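Local coordinates for protein ectonucleotide pyrophosphatase/phosphodiesterase family member 5 (Mus musculus, PDB 5VEO) that probably acts as a zinc-dependent ectoenzyme that hydrolyses phosphodiester bonds, with a restricted ability to hydrolyse nucleotides, at residues P35-I40 with L219-D224; G342-K347 with C364-L369; Y360-H365 with W379-L384. The protein carries 1 engineered substitution. One frame throughout, in Å; residues are numbered along the deposited sequence.

Interaction 1 (P35-I40 with L219-D224); sequences PHFHYI and LIVTSD. With ZN (zinc ion), chain E.
Phe37 and Val221 meet side chain to side chain, with ring atom CE1 of Phe37 4.0 Å from CG1 of Val221. The two side chains cross at about a right angle, and the methyl approaches the ring obliquely. One helical turn on, CD1 of Ile40 reaches CD2 of Leu219 at 4.0 Å. The same Ile40 CD1 lies 4.2 Å from Val221 CG2, so this single methyl touches two residues of the strand. Ile40 reaches that far because its chain is extended past CG1 (chi2 176°). The two methyls of Val221 are divided, CG1 going to the ring and CG2 to the isoleucine. All four residues are buried, and the contact is wholly apolar.

Leu219 and Val221 face the helix, while Ile220 and Thr222 point away from it. Beyond the strand the chain runs on to Asp224, whose OD2 binds a zinc ion at 2.0 Å. Asp22 and His225 bind the same ion, and the bound AMP touches Asp224. The strand and the loop after it thus lead from this packing to the zinc and AMP site.

Helix 190-210 completes the layer, with Leu201 touching both Phe37 and Ile40. Helix 35-42 therefore packs on one face of the mixed sheet of an alkaline phosphatase-like fold, where strand 218-222 runs parallel to strand 16-21 and antiparallel to strand 338-341.

Interaction 2 (G342-K347 with C364-L369); sequences GPAFRK and CHLLNL
The phenyl ring of Phe345 is met obliquely by a methyl of Leu366, with CZ of Phe345 4.3 Å from CD1 of Leu366. The Phe345 side chain also touches Ile220 and Asn218 of strand 218-222, and Val45 of strand 45-51. Two further flat groups flank the contact. The ring of His365 stacks on Phe378, and the guanidinium of Arg346 makes a cation-pi contact with Phe349.

Segment 342-347 opens with a type I beta turn, Gly342 to Phe345. Segment 364-369 holds the C-terminal end of helix 359-366, closed by a Schellman motif. The turn begins the connection from strand 338-341 to strand 349-355. These strands are not neighbours in the mixed sheet, because strand 45-51 lies between them. The connection thus passes the end of that strand. The turn is closed by Phe345 N donating to Gly342 O at 3.0 Å. Asn218 OD1 bonds to the backbone N of Ala344 and ties the turn to strand 218-222.

At the helix end, Asn368 takes a positive phi of 55°. Two bonds then run back into the last turn: Leu369 N to Cys364 O at 2.9 Å, and Asn368 N to His365 O at 3.2 Å. Leu366 stands just before this ending and points its side chain at the turn. Its CG is beside the backbone N (chi1 -68°), and the forked end meets both turn residues, one methyl each. No hydrogen bond crosses between the segments. The second methyl packs tightly: Leu366 CD2 is 3.4 Å from Ala344 CB, closer than the usual van der Waals distance for two carbons.

Interaction 3 (Y360-H365 with W379-L384); sequences YSLLCH and WNVQDL. With NAG (2-acetamido-2-deoxy-beta-D-glucopyranose), chain G.
Beside the contact of Leu362 with Val381, the NZ of Lys351 is gripped twice by segment 379-384. It forms a salt bridge with Asp383 OD1 and a hydrogen bond with the backbone O of Asn380. Lys351 belongs to strand 349-355, an outermost strand of the mixed sheet, so the two bonds fasten the last turns of the modelled chain to that edge.

The contact itself joins two short pieces of the alkaline phosphatase-like fold. One is helix 359-366. The other is a loosely hydrogen-bonded helical piece near 379-381, followed by residues 382-384 with helical backbone angles but no regular bonds. Leu362 CB lies 4.1 Å from Val381 CG2, so the leucine is touched near the root of its side chain as well as at its end. There, Leu362 CD2 comes within 4.4 Å of Leu384 CD1. CG of Leu362 is anti to the backbone N (chi1 177°), and its CD2 branch is the one that reaches Leu384. Val381 and Leu384 are three residues apart and both point to the helix. Leu384 N bonds to Val381 O at 3.0 Å, which closes the turn between them. The three touching residues are buried.

On the helix, Cys364 N bonds to Tyr360 O at 2.9 Å. Cys364 SG also sits over one face of the Tyr360 ring, 3.7 Å from the ring plane and nearer the ring's margin than its centre. Tyr360 OH bonds to the backbone N of Leu372. At the outer side, a glycan sugar probably carried by Asn355 lies against the 379-384 segment. Its acetamido oxygen O7 comes 3.4 Å from CG of Asn380.

Overall arrangement
Interaction 1 lies on one side of strand 218-222. Interactions 2 and 3 lie close to each other on its other side, where Ile220 points. Ile220 CD1 packs on Leu363 CD2 at 3.9 Å, linking interactions 1 and 3 through the sheet. Interactions 2 and 3 share helix 359-366 and its residues Cys364 and His365. They are further joined by Arg346 N and Leu384 O, a probable hydrogen bond at 3.0 Å. All three are apolar. Interactions 1 and 3 use only buried residues, while interaction 2 includes the partly exposed Ala344. Interaction 1 runs toward the zinc site, interaction 2 joins a turn to a helix terminus, and interaction 3 is bordered by a surface glycan.

Interaction 1 (P35-I40 with L219-D224)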
loop_
_atom_site.group_PDB
_atom_site.type_symbol
_atom_site.label_atom_id
_atom_site.label_comp_id
_atom_site.label_asym_id
_atom_site.label_seq_id
_atom_site.Cartn_x
_atom_site.Cartn_y
_atom_site.Cartn_z
ATOM N N PRO A 35 -15.886 -17.112 3.971
ATOM C CA PRO A 35 -15.457 -18.517 4.067
ATOM C C PRO A 35 -14.112 -18.793 3.441
ATOM O O PRO A 35 -13.382 -19.650 3.951
ATOM C CB PRO A 35 -16.583 -19.275 3.346
ATOM C CG PRO A 35 -17.277 -18.239 2.499
ATOM C CD PRO A 35 -17.187 -16.976 3.305
ATOM N N HIS A 36 -13.737 -18.087 2.370
ATOM C CA HIS A 36 -12.459 -18.399 1.746
ATOM C C HIS A 36 -11.299 -17.800 2.525
ATOM O O HIS A 36 -10.263 -18.455 2.685
ATOM C CB HIS A 36 -12.476 -17.957 0.294
ATOM C CG HIS A 36 -13.482 -18.710 -0.507
ATOM N ND1 HIS A 36 -14.682 -18.167 -0.907
ATOM C CD2 HIS A 36 -13.508 -20.009 -0.891
ATOM C CE1 HIS A 36 -15.376 -19.083 -1.564
ATOM N NE2 HIS A 36 -14.686 -20.207 -1.566
ATOM N N PHE A 37 -11.459 -16.584 3.064
ATOM C CA PHE A 37 -10.465 -16.090 4.009
ATOM C C PHE A 37 -10.348 -17.026 5.205
ATOM O O PHE A 37 -9.241 -17.329 5.655
ATOM C CB PHE A 37 -10.798 -14.674 4.483
ATOM C CG PHE A 37 -10.471 -13.589 3.471
ATOM C CD1 PHE A 37 -9.227 -12.992 3.457
ATOM C CD2 PHE A 37 -11.410 -13.171 2.544
ATOM C CE1 PHE A 37 -8.910 -11.991 2.526
ATOM C CE2 PHE A 37 -11.104 -12.164 1.621
ATOM C CZ PHE A 37 -9.843 -11.589 1.615
ATOM N N HIS A 38 -11.481 -17.503 5.726
ATOM C CA HIS A 38 -11.444 -18.370 6.899
ATOM C C HIS A 38 -10.831 -19.730 6.579
ATOM O O HIS A 38 -10.184 -20.333 7.444
ATOM C CB HIS A 38 -12.854 -18.490 7.486
ATOM C CG HIS A 38 -13.211 -17.348 8.384
ATOM N ND1 HIS A 38 -13.616 -16.125 7.897
ATOM C CD2 HIS A 38 -13.185 -17.225 9.733
ATOM C CE1 HIS A 38 -13.846 -15.303 8.907
ATOM N NE2 HIS A 38 -13.580 -15.943 10.032
ATOM N N TYR A 39 -10.966 -20.197 5.334
ATOM C CA TYR A 39 -10.308 -21.431 4.922
ATOM C C TYR A 39 -8.788 -21.287 4.970
ATOM O O TYR A 39 -8.083 -22.180 5.453
ATOM C CB TYR A 39 -10.782 -21.810 3.522
ATOM C CG TYR A 39 -10.105 -23.018 2.939
ATOM C CD1 TYR A 39 -10.455 -24.300 3.344
ATOM C CD2 TYR A 39 -9.117 -22.883 1.979
ATOM C CE1 TYR A 39 -9.839 -25.420 2.791
ATOM C CE2 TYR A 39 -8.502 -23.992 1.421
ATOM C CZ TYR A 39 -8.856 -25.255 1.837
ATOM O OH TYR A 39 -8.213 -26.346 1.271
ATOM N N ILE A 40 -8.261 -20.154 4.499
ATOM C CA ILE A 40 -6.824 -19.913 4.613
ATOM C C ILE A 40 -6.408 -19.828 6.080
ATOM O O ILE A 40 -5.369 -20.371 6.479
ATOM C CB ILE A 40 -6.431 -18.644 3.838
ATOM C CG1 ILE A 40 -6.532 -18.935 2.332
ATOM C CG2 ILE A 40 -5.020 -18.206 4.218
ATOM C CD1 ILE A 40 -6.260 -17.760 1.444
ATOM N N LEU A 219 1.173 -18.708 -0.422
ATOM C CA LEU A 219 0.235 -17.648 -0.767
ATOM C C LEU A 219 0.131 -16.674 0.403
ATOM O O LEU A 219 -0.222 -17.076 1.511
ATOM C CB LEU A 219 -1.136 -18.236 -1.089
ATOM C CG LEU A 219 -2.297 -17.271 -1.275
ATOM C CD1 LEU A 219 -2.031 -16.352 -2.469
ATOM C CD2 LEU A 219 -3.581 -18.027 -1.462
ATOM N N ILE A 220 0.431 -15.408 0.154
ATOM C CA ILE A 220 0.369 -14.369 1.175
ATOM C C ILE A 220 -0.681 -13.388 0.692
ATOM O O ILE A 220 -0.559 -12.850 -0.409
ATOM C CB ILE A 220 1.732 -13.691 1.383
ATOM C CG1 ILE A 220 2.763 -14.728 1.880
ATOM C CG2 ILE A 220 1.599 -12.480 2.322
ATOM C CD1 ILE A 220 4.160 -14.243 1.925
ATOM N N VAL A 221 -1.728 -13.179 1.497
ATOM C CA VAL A 221 -2.833 -12.305 1.134
ATOM C C VAL A 221 -2.798 -11.115 2.085
ATOM O O VAL A 221 -2.938 -11.282 3.305
ATOM C CB VAL A 221 -4.190 -13.022 1.203
ATOM C CG1 VAL A 221 -5.327 -12.061 0.841
ATOM C CG2 VAL A 221 -4.188 -14.244 0.285
ATOM N N THR A 222 -2.622 -9.920 1.546
ATOM C CA THR A 222 -2.529 -8.750 2.405
ATOM C C THR A 222 -3.095 -7.545 1.662
ATOM O O THR A 222 -3.899 -7.690 0.732
ATOM C CB THR A 222 -1.077 -8.598 2.913
ATOM O OG1 THR A 222 -1.015 -7.595 3.938
ATOM C CG2 THR A 222 -0.089 -8.279 1.805
ATOM N N SER A 223 -2.739 -6.358 2.124
ATOM C CA SER A 223 -3.248 -5.119 1.560
ATOM C C SER A 223 -2.299 -3.996 1.951
ATOM O O SER A 223 -1.327 -4.194 2.696
ATOM C CB SER A 223 -4.674 -4.863 2.045
ATOM O OG SER A 223 -5.276 -3.775 1.389
ATOM N N ASP A 224 -2.580 -2.819 1.411
ATOM C CA ASP A 224 -1.772 -1.637 1.664
ATOM C C ASP A 224 -2.232 -0.830 2.875
ATOM O O ASP A 224 -1.411 -0.154 3.490
ATOM C CB ASP A 224 -1.724 -0.740 0.421
ATOM C CG ASP A 224 -3.085 -0.423 -0.196
ATOM O OD1 ASP A 224 -4.138 -1.039 0.121
ATOM O OD2 ASP A 224 -3.086 0.502 -1.065
HETATM ZN ZN ZN E . -4.831 1.399 -1.443
#

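Interaction 2 (G342-K347 with C364-L369)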
loop_
_atom_site.group_PDB
_atom_site.type_symbol
_atom_site.label_atom_id
_atom_site.label_comp_id
_atom_site.label_asym_id
_atom_site.label_seq_id
_atom_site.Cartn_x
_atom_site.Cartn_y
_atom_site.Cartn_z
ATOM N N GLY A 342 0.771 -22.036 3.043
ATOM C CA GLY A 342 1.683 -22.727 2.168
ATOM C C GLY A 342 2.601 -23.643 2.931
ATOM O O GLY A 342 2.565 -23.740 4.164
ATOM N N PRO A 343 3.474 -24.324 2.191
ATOM C CA PRO A 343 4.337 -25.324 2.830
ATOM C C PRO A 343 5.289 -24.732 3.854
ATOM O O PRO A 343 5.672 -25.427 4.803
ATOM C CB PRO A 343 5.075 -25.955 1.639
ATOM C CG PRO A 343 4.946 -24.982 0.532
ATOM C CD PRO A 343 3.657 -24.253 0.733
ATOM N N ALA A 344 5.655 -23.461 3.722
ATOM C CA ALA A 344 6.542 -22.816 4.678
ATOM C C ALA A 344 5.818 -22.242 5.895
ATOM O O ALA A 344 6.487 -21.832 6.852
ATOM C CB ALA A 344 7.319 -21.687 3.999
ATOM N N PHE A 345 4.493 -22.215 5.887
ATOM C CA PHE A 345 3.723 -21.543 6.929
ATOM C C PHE A 345 3.049 -22.527 7.881
ATOM O O PHE A 345 2.653 -23.631 7.497
ATOM C CB PHE A 345 2.675 -20.635 6.286
ATOM C CG PHE A 345 3.238 -19.347 5.780
ATOM C CD1 PHE A 345 3.393 -19.115 4.422
ATOM C CD2 PHE A 345 3.642 -18.368 6.672
ATOM C CE1 PHE A 345 3.914 -17.917 3.970
ATOM C CE2 PHE A 345 4.171 -17.176 6.225
ATOM C CZ PHE A 345 4.314 -16.956 4.856
ATOM N N ARG A 346 2.927 -22.115 9.140
ATOM C CA ARG A 346 2.176 -22.896 10.105
ATOM C C ARG A 346 0.713 -22.987 9.699
ATOM O O ARG A 346 0.244 -22.298 8.792
ATOM C CB ARG A 346 2.309 -22.285 11.493
ATOM C CG ARG A 346 3.713 -22.378 12.005
ATOM C CD ARG A 346 3.932 -21.488 13.195
ATOM N NE ARG A 346 3.314 -22.019 14.388
ATOM C CZ ARG A 346 3.529 -21.549 15.614
ATOM N NH1 ARG A 346 4.355 -20.526 15.793
ATOM N NH2 ARG A 346 2.931 -22.128 16.660
ATOM N N LYS A 347 -0.015 -23.858 10.392
ATOM C CA LYS A 347 -1.425 -24.096 10.114
ATOM C C LYS A 347 -2.267 -23.766 11.334
ATOM O O LYS A 347 -1.948 -24.195 12.451
ATOM C CB LYS A 347 -1.656 -25.546 9.707
ATOM C CG LYS A 347 -0.992 -25.916 8.392
ATOM C CD LYS A 347 -1.297 -27.373 8.052
ATOM C CE LYS A 347 -2.231 -27.526 6.854
ATOM N NZ LYS A 347 -3.668 -27.554 7.296
ATOM N N CYS A 364 12.517 -12.536 1.391
ATOM C CA CYS A 364 13.905 -12.871 1.084
ATOM C C CYS A 364 14.307 -14.183 1.740
ATOM O O CYS A 364 15.045 -14.982 1.148
ATOM C CB CYS A 364 14.833 -11.739 1.523
ATOM S SG CYS A 364 14.729 -10.264 0.480
ATOM N N HIS A 365 13.831 -14.429 2.962
ATOM C CA HIS A 365 14.106 -15.705 3.613
ATOM C C HIS A 365 13.488 -16.863 2.836
ATOM O O HIS A 365 14.155 -17.864 2.555
ATOM C CB HIS A 365 13.588 -15.693 5.052
ATOM C CG HIS A 365 13.759 -17.005 5.749
ATOM N ND1 HIS A 365 14.936 -17.371 6.363
ATOM C CD2 HIS A 365 12.916 -18.055 5.892
ATOM C CE1 HIS A 365 14.804 -18.581 6.879
ATOM N NE2 HIS A 365 13.592 -19.024 6.594
ATOM N N LEU A 366 12.206 -16.748 2.487
ATOM C CA LEU A 366 11.538 -17.837 1.786
ATOM C C LEU A 366 12.224 -18.142 0.465
ATOM O O LEU A 366 12.353 -19.308 0.076
ATOM C CB LEU A 366 10.073 -17.483 1.547
ATOM C CG LEU A 366 9.229 -17.414 2.810
ATOM C CD1 LEU A 366 7.864 -16.784 2.489
ATOM C CD2 LEU A 366 9.064 -18.792 3.414
ATOM N N LEU A 367 12.660 -17.108 -0.242
ATOM C CA LEU A 367 13.233 -17.261 -1.571
ATOM C C LEU A 367 14.742 -17.455 -1.545
ATOM O O LEU A 367 15.365 -17.518 -2.612
ATOM C CB LEU A 367 12.879 -16.040 -2.412
ATOM C CG LEU A 367 11.381 -15.788 -2.614
ATOM C CD1 LEU A 367 11.168 -14.482 -3.357
ATOM C CD2 LEU A 367 10.735 -16.950 -3.359
ATOM N N ASN A 368 15.349 -17.533 -0.366
ATOM C CA ASN A 368 16.794 -17.696 -0.257
ATOM C C ASN A 368 17.532 -16.594 -1.021
ATOM O O ASN A 368 18.449 -16.845 -1.809
ATOM C CB ASN A 368 17.212 -19.073 -0.759
ATOM C CG ASN A 368 18.574 -19.473 -0.268
ATOM O OD1 ASN A 368 19.035 -18.999 0.770
ATOM N ND2 ASN A 368 19.237 -20.344 -1.016
ATOM N N LEU A 369 17.109 -15.356 -0.785
ATOM C CA LEU A 369 17.742 -14.169 -1.330
ATOM C C LEU A 369 18.482 -13.421 -0.238
ATOM O O LEU A 369 18.066 -13.410 0.923
ATOM C CB LEU A 369 16.711 -13.211 -1.946
ATOM C CG LEU A 369 15.827 -13.787 -3.028
ATOM C CD1 LEU A 369 14.768 -12.760 -3.424
ATOM C CD2 LEU A 369 16.668 -14.182 -4.234
#

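Interaction 3 (Y360-H365 with W379-L384)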
loop_
_atom_site.group_PDB
_atom_site.type_symbol
_atom_site.label_atom_id
_atom_site.label_comp_id
_atom_site.label_asym_id
_atom_site.label_seq_id
_atom_site.Cartn_x
_atom_site.Cartn_y
_atom_site.Cartn_z
ATOM N N TYR A 360 9.269 -7.940 3.581
ATOM C CA TYR A 360 10.428 -8.077 2.704
ATOM C C TYR A 360 11.431 -9.080 3.261
ATOM O O TYR A 360 11.940 -9.936 2.524
ATOM C CB TYR A 360 11.066 -6.707 2.525
ATOM C CG TYR A 360 12.348 -6.669 1.708
ATOM C CD1 TYR A 360 12.317 -6.722 0.322
ATOM C CD2 TYR A 360 13.578 -6.513 2.328
ATOM C CE1 TYR A 360 13.486 -6.660 -0.426
ATOM C CE2 TYR A 360 14.745 -6.435 1.595
ATOM C CZ TYR A 360 14.697 -6.523 0.226
ATOM O OH TYR A 360 15.868 -6.444 -0.476
ATOM N N SER A 361 11.717 -9.006 4.565
ATOM C CA SER A 361 12.673 -9.933 5.171
ATOM C C SER A 361 12.160 -11.359 5.095
ATOM O O SER A 361 12.932 -12.301 4.862
ATOM C CB SER A 361 12.912 -9.553 6.637
ATOM O OG SER A 361 13.425 -8.242 6.775
ATOM N N LEU A 362 10.852 -11.529 5.292
ATOM C CA LEU A 362 10.230 -12.841 5.184
ATOM C C LEU A 362 10.335 -13.372 3.760
ATOM O O LEU A 362 10.694 -14.537 3.549
ATOM C CB LEU A 362 8.766 -12.752 5.616
ATOM C CG LEU A 362 7.929 -14.021 5.507
ATOM C CD1 LEU A 362 8.536 -15.079 6.365
ATOM C CD2 LEU A 362 6.479 -13.773 5.927
ATOM N N LEU A 363 10.015 -12.527 2.768
ATOM C CA LEU A 363 10.117 -12.931 1.364
ATOM C C LEU A 363 11.534 -13.352 1.011
ATOM O O LEU A 363 11.748 -14.384 0.357
ATOM C CB LEU A 363 9.686 -11.789 0.443
ATOM C CG LEU A 363 8.215 -11.351 0.523
ATOM C CD1 LEU A 363 7.877 -10.258 -0.447
ATOM C CD2 LEU A 363 7.285 -12.514 0.284
ATOM N N CYS A 364 12.517 -12.536 1.391
ATOM C CA CYS A 364 13.905 -12.871 1.084
ATOM C C CYS A 364 14.307 -14.183 1.740
ATOM O O CYS A 364 15.045 -14.982 1.148
ATOM C CB CYS A 364 14.833 -11.739 1.523
ATOM S SG CYS A 364 14.729 -10.264 0.480
ATOM N N HIS A 365 13.831 -14.429 2.962
ATOM C CA HIS A 365 14.106 -15.705 3.613
ATOM C C HIS A 365 13.488 -16.863 2.836
ATOM O O HIS A 365 14.155 -17.864 2.555
ATOM C CB HIS A 365 13.588 -15.693 5.052
ATOM C CG HIS A 365 13.759 -17.005 5.749
ATOM N ND1 HIS A 365 14.936 -17.371 6.363
ATOM C CD2 HIS A 365 12.916 -18.055 5.892
ATOM C CE1 HIS A 365 14.804 -18.581 6.879
ATOM N NE2 HIS A 365 13.592 -19.024 6.594
ATOM N N TRP A 379 13.427 -11.729 12.426
ATOM C CA TRP A 379 13.210 -12.343 13.728
ATOM C C TRP A 379 11.827 -11.998 14.270
ATOM O O TRP A 379 11.252 -12.778 15.032
ATOM C CB TRP A 379 14.340 -11.935 14.683
ATOM C CG TRP A 379 15.678 -12.279 14.097
ATOM C CD1 TRP A 379 16.701 -11.421 13.819
ATOM C CD2 TRP A 379 16.116 -13.576 13.661
ATOM N NE1 TRP A 379 17.754 -12.105 13.252
ATOM C CE2 TRP A 379 17.418 -13.428 13.143
ATOM C CE3 TRP A 379 15.533 -14.848 13.662
ATOM C CZ2 TRP A 379 18.152 -14.504 12.643
ATOM C CZ3 TRP A 379 16.263 -15.916 13.165
ATOM C CH2 TRP A 379 17.555 -15.736 12.659
ATOM N N ASN A 380 11.247 -10.872 13.831
ATOM C CA ASN A 380 9.896 -10.508 14.256
ATOM C C ASN A 380 8.828 -11.441 13.690
ATOM O O ASN A 380 7.750 -11.556 14.286
ATOM C CB ASN A 380 9.560 -9.075 13.833
ATOM C CG ASN A 380 10.478 -8.029 14.457
ATOM O OD1 ASN A 380 10.728 -6.987 13.848
ATOM N ND2 ASN A 380 10.973 -8.287 15.663
ATOM N N VAL A 381 9.074 -12.083 12.542
ATOM C CA VAL A 381 8.041 -12.864 11.873
ATOM C C VAL A 381 8.415 -14.336 11.725
ATOM O O VAL A 381 7.651 -15.105 11.141
ATOM C CB VAL A 381 7.681 -12.249 10.504
ATOM C CG1 VAL A 381 6.978 -10.929 10.718
ATOM C CG2 VAL A 381 8.903 -12.047 9.644
ATOM N N GLN A 382 9.544 -14.764 12.292
ATOM C CA GLN A 382 9.949 -16.161 12.154
ATOM C C GLN A 382 8.913 -17.120 12.735
ATOM O O GLN A 382 8.807 -18.259 12.268
ATOM C CB GLN A 382 11.317 -16.385 12.805
ATOM C CG GLN A 382 11.360 -16.133 14.289
ATOM C CD GLN A 382 12.724 -16.433 14.886
ATOM O OE1 GLN A 382 13.495 -17.217 14.334
ATOM N NE2 GLN A 382 13.031 -15.801 16.013
ATOM N N ASP A 383 8.112 -16.682 13.715
ATOM C CA ASP A 383 7.131 -17.593 14.303
ATOM C C ASP A 383 5.948 -17.895 13.389
ATOM O O ASP A 383 5.136 -18.760 13.734
ATOM C CB ASP A 383 6.608 -17.069 15.649
ATOM C CG ASP A 383 6.095 -15.637 15.592
ATOM O OD1 ASP A 383 6.447 -14.870 14.680
ATOM O OD2 ASP A 383 5.347 -15.257 16.518
ATOM N N LEU A 384 5.831 -17.233 12.227
ATOM C CA LEU A 384 4.823 -17.636 11.257
ATOM C C LEU A 384 5.189 -18.926 10.527
ATOM O O LEU A 384 4.312 -19.550 9.921
ATOM C CB LEU A 384 4.617 -16.526 10.225
ATOM C CG LEU A 384 4.079 -15.214 10.764
ATOM C CD1 LEU A 384 4.141 -14.134 9.665
ATOM C CD2 LEU A 384 2.649 -15.402 11.273
HETATM C C1 NAG G . 7.792 -3.015 14.811
HETATM C C2 NAG G . 7.954 -4.105 15.903
HETATM C C3 NAG G . 8.418 -3.497 17.226
HETATM C C4 NAG G . 9.640 -2.616 17.020
HETATM C C5 NAG G . 9.336 -1.561 15.970
HETATM C C6 NAG G . 10.507 -0.650 15.709
HETATM C C7 NAG G . 6.541 -6.082 15.612
HETATM C C8 NAG G . 5.217 -6.707 15.916
HETATM N N2 NAG G . 6.727 -4.854 16.103
HETATM O O3 NAG G . 8.743 -4.547 18.129
HETATM O O4 NAG G . 9.995 -1.966 18.234
HETATM O O5 NAG G . 9.016 -2.209 14.732
HETATM O O6 NAG G . 11.492 -1.297 14.913
HETATM O O7 NAG G . 7.394 -6.648 14.901
#